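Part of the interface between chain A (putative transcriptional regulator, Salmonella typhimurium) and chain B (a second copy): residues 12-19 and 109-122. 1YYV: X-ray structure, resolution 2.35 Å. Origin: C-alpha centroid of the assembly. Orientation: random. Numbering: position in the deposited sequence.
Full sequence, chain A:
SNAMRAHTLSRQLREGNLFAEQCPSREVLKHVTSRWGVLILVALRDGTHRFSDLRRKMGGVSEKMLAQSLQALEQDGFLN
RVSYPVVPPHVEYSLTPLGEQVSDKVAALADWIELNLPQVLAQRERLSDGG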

# COMPACT_ATOMS: atom_id res chain seq x y z
N GLN A 12 -13.53 18.10 -5.79
CA GLN A 12 -13.73 18.13 -4.30
C GLN A 12 -12.38 18.34 -3.61
O GLN A 12 -11.60 17.40 -3.47
CB GLN A 12 -14.36 16.81 -3.82
CG GLN A 12 -13.78 15.56 -4.54
CD GLN A 12 -13.70 14.30 -3.66
OE1 GLN A 12 -14.48 13.34 -3.86
NE2 GLN A 12 -12.74 14.28 -2.70
N LEU A 13 -12.09 19.57 -3.15
CA LEU A 13 -10.78 19.79 -2.48
C LEU A 13 -10.78 19.54 -0.94
O LEU A 13 -10.35 20.35 -0.10
CB LEU A 13 -10.07 21.06 -2.94
CG LEU A 13 -9.67 20.91 -4.44
CD1 LEU A 13 -8.61 21.96 -4.90
CD2 LEU A 13 -9.23 19.48 -4.84
N ARG A 14 -11.25 18.35 -0.61
CA ARG A 14 -11.28 17.87 0.73
C ARG A 14 -10.05 16.99 0.98
O ARG A 14 -9.39 16.51 0.03
CB ARG A 14 -12.55 17.07 0.91
CG ARG A 14 -13.75 17.88 0.56
CD ARG A 14 -14.88 16.98 0.10
NE ARG A 14 -15.86 16.77 1.16
CZ ARG A 14 -17.02 17.43 1.25
NH1 ARG A 14 -17.37 18.34 0.33
NH2 ARG A 14 -17.83 17.15 2.27
N GLU A 15 -9.75 16.82 2.26
CA GLU A 15 -8.84 15.76 2.68
C GLU A 15 -9.59 14.45 2.60
O GLU A 15 -10.81 14.41 2.77
CB GLU A 15 -8.27 16.06 4.07
CG GLU A 15 -7.28 17.27 4.01
CD GLU A 15 -6.62 17.64 5.35
OE1 GLU A 15 -6.36 16.76 6.21
OE2 GLU A 15 -6.34 18.85 5.54
N GLY A 16 -8.87 13.38 2.28
CA GLY A 16 -9.52 12.12 2.09
C GLY A 16 -9.94 11.41 3.36
O GLY A 16 -9.45 11.68 4.49
N ASN A 17 -10.85 10.47 3.14
CA ASN A 17 -11.20 9.53 4.16
C ASN A 17 -11.22 8.08 3.59
O ASN A 17 -12.18 7.68 2.96
CB ASN A 17 -12.52 9.95 4.78
CG ASN A 17 -12.98 9.00 5.87
OD1 ASN A 17 -12.26 8.12 6.31
ND2 ASN A 17 -14.20 9.17 6.28
N LEU A 18 -10.14 7.32 3.81
CA LEU A 18 -10.06 5.94 3.33
C LEU A 18 -11.19 5.01 3.81
O LEU A 18 -11.47 4.01 3.14
CB LEU A 18 -8.69 5.36 3.68
CG LEU A 18 -7.60 5.98 2.82
CD1 LEU A 18 -6.21 5.84 3.53
CD2 LEU A 18 -7.57 5.36 1.42
N PHE A 19 -11.81 5.33 4.94
CA PHE A 19 -12.93 4.57 5.48
C PHE A 19 -14.24 4.84 4.69
O PHE A 19 -15.20 4.08 4.82
CB PHE A 19 -13.13 4.85 7.00
CG PHE A 19 -12.01 4.28 7.90
CD1 PHE A 19 -12.11 2.97 8.43
CD2 PHE A 19 -10.86 5.03 8.19
CE1 PHE A 19 -11.09 2.42 9.23
CE2 PHE A 19 -9.82 4.49 8.99
CZ PHE A 19 -9.94 3.17 9.52
N LEU B 109 1.35 6.32 5.89
CA LEU B 109 1.07 6.33 4.46
C LEU B 109 -0.40 6.69 4.18
O LEU B 109 -0.70 7.52 3.31
CB LEU B 109 1.47 4.98 3.80
CG LEU B 109 1.03 4.79 2.32
CD1 LEU B 109 1.69 5.81 1.36
CD2 LEU B 109 1.34 3.40 1.80
N ALA B 110 -1.32 6.08 4.95
CA ALA B 110 -2.74 6.37 4.88
C ALA B 110 -2.96 7.87 5.13
O ALA B 110 -3.65 8.53 4.36
CB ALA B 110 -3.53 5.52 5.91
N ASP B 111 -2.39 8.39 6.22
CA ASP B 111 -2.55 9.81 6.54
C ASP B 111 -1.94 10.74 5.47
O ASP B 111 -2.53 11.72 5.13
CB ASP B 111 -1.98 10.15 7.93
CG ASP B 111 -2.34 11.58 8.36
OD1 ASP B 111 -3.53 11.82 8.70
OD2 ASP B 111 -1.45 12.46 8.33
N TRP B 112 -0.77 10.43 4.94
CA TRP B 112 -0.19 11.29 3.87
C TRP B 112 -1.12 11.36 2.65
O TRP B 112 -1.36 12.44 2.09
CB TRP B 112 1.17 10.77 3.44
CG TRP B 112 1.83 11.69 2.49
CD1 TRP B 112 2.74 12.68 2.81
CD2 TRP B 112 1.64 11.75 1.06
NE1 TRP B 112 3.11 13.34 1.66
CE2 TRP B 112 2.47 12.80 0.58
CE3 TRP B 112 0.85 11.04 0.14
CZ2 TRP B 112 2.53 13.16 -0.79
CZ3 TRP B 112 0.90 11.39 -1.22
CH2 TRP B 112 1.73 12.45 -1.66
N ILE B 113 -1.62 10.20 2.24
CA ILE B 113 -2.54 10.13 1.10
C ILE B 113 -3.79 10.95 1.34
O ILE B 113 -4.16 11.72 0.50
CB ILE B 113 -2.91 8.64 0.72
CG1 ILE B 113 -1.71 7.96 0.02
CG2 ILE B 113 -4.17 8.63 -0.18
CD1 ILE B 113 -1.72 6.50 0.09
N GLU B 114 -4.44 10.80 2.50
CA GLU B 114 -5.63 11.56 2.77
C GLU B 114 -5.33 13.07 2.83
O GLU B 114 -6.07 13.87 2.27
CB GLU B 114 -6.27 11.11 4.07
CG GLU B 114 -6.87 9.71 4.08
CD GLU B 114 -7.34 9.35 5.52
OE1 GLU B 114 -6.79 9.92 6.46
OE2 GLU B 114 -8.25 8.51 5.75
N LEU B 115 -4.25 13.44 3.52
CA LEU B 115 -3.83 14.83 3.65
C LEU B 115 -3.51 15.48 2.29
O LEU B 115 -3.91 16.64 2.03
CB LEU B 115 -2.63 14.94 4.64
CG LEU B 115 -1.91 16.32 4.82
CD1 LEU B 115 -2.86 17.44 5.19
CD2 LEU B 115 -0.78 16.20 5.87
N ASN B 116 -2.81 14.74 1.43
CA ASN B 116 -2.42 15.30 0.17
C ASN B 116 -3.37 15.02 -0.98
O ASN B 116 -3.03 15.30 -2.14
CB ASN B 116 -1.00 14.89 -0.20
CG ASN B 116 0.03 15.59 0.66
OD1 ASN B 116 0.51 16.66 0.29
ND2 ASN B 116 0.34 15.00 1.83
N LEU B 117 -4.54 14.49 -0.67
CA LEU B 117 -5.53 14.23 -1.73
C LEU B 117 -5.81 15.49 -2.63
O LEU B 117 -5.82 15.39 -3.84
CB LEU B 117 -6.83 13.62 -1.14
CG LEU B 117 -7.90 13.15 -2.15
CD1 LEU B 117 -7.39 12.06 -3.20
CD2 LEU B 117 -9.13 12.67 -1.41
N PRO B 118 -6.05 16.68 -2.03
CA PRO B 118 -6.30 17.85 -2.92
C PRO B 118 -5.25 18.12 -4.02
O PRO B 118 -5.62 18.47 -5.14
CB PRO B 118 -6.36 19.05 -1.96
CG PRO B 118 -6.58 18.46 -0.59
CD PRO B 118 -6.14 17.02 -0.60
N GLN B 119 -3.97 17.97 -3.71
CA GLN B 119 -2.93 18.18 -4.70
C GLN B 119 -2.97 17.11 -5.79
O GLN B 119 -2.82 17.42 -6.98
CB GLN B 119 -1.55 18.25 -4.04
CG GLN B 119 -1.40 19.44 -3.08
CD GLN B 119 -1.60 19.06 -1.58
OE1 GLN B 119 -2.71 19.18 -1.03
NE2 GLN B 119 -0.53 18.59 -0.95
N VAL B 120 -3.22 15.86 -5.40
CA VAL B 120 -3.43 14.77 -6.36
C VAL B 120 -4.60 15.02 -7.31
O VAL B 120 -4.48 14.87 -8.51
CB VAL B 120 -3.56 13.40 -5.66
CG1 VAL B 120 -4.04 12.34 -6.64
CG2 VAL B 120 -2.23 13.00 -5.05
N LEU B 121 -5.73 15.43 -6.78
CA LEU B 121 -6.87 15.73 -7.65
C LEU B 121 -6.58 16.89 -8.60
O LEU B 121 -6.93 16.81 -9.78
CB LEU B 121 -8.17 15.91 -6.86
CG LEU B 121 -8.63 14.65 -6.11
CD1 LEU B 121 -9.86 14.94 -5.29
CD2 LEU B 121 -8.88 13.45 -7.04
N ALA B 122 -5.92 17.94 -8.11
CA ALA B 122 -5.50 19.06 -8.95
C ALA B 122 -4.58 18.64 -10.12
O ALA B 122 -4.67 19.21 -11.19
CB ALA B 122 -4.83 20.15 -8.12
O HOH W 1 -9.99 8.43 7.63

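Chain A residues 12-19 form no regular helix or strand and lie along two helical segments of chain B, 109-115 and 117-122, which meet at N116(B). The closest backbone register is G16(A) to E114(B), whose CA atoms are 4.0 Å apart. Here G16(A) N donates to E114(B) O at 2.8 Å, with an N-H...O angle of 167°. Within its own stretch E114(B) O receives only a weak bond, from L117(B) N at 3.4 Å, and the residue at the usual i+4 donor position, P118(B), has no N-H to give. E15(A) CA adds a CA-H...O contact to the same oxygen, E114(B) O, at 3.4 Å. The approach depends on glycine: an ideal CB on G16(A) would sit 3.1 Å from L117(B) CD2 and 3.3 Å from E114(B) CA.

The E114(B) side chain, extended with chi1 m and chi2 t, provides the second hydrogen bond, L18(A) N to E114(B) OE2 at 3.0 Å and 163°. A water donates to both N17(A) OD1 and E114(B) OE2, each at 2.6 Å from its oxygen, bridging side chains whose OD1 and OE2 atoms are 4.1 Å apart.

Apolar contacts flank this polar centre. L18(A) points toward chain B and brings CD1 to 3.6 Å from A110(B) CB. Toward the other end, L13(A) CD2 lies 4.1 Å from P118(B) CB and 4.2 Å from L121(B) CB.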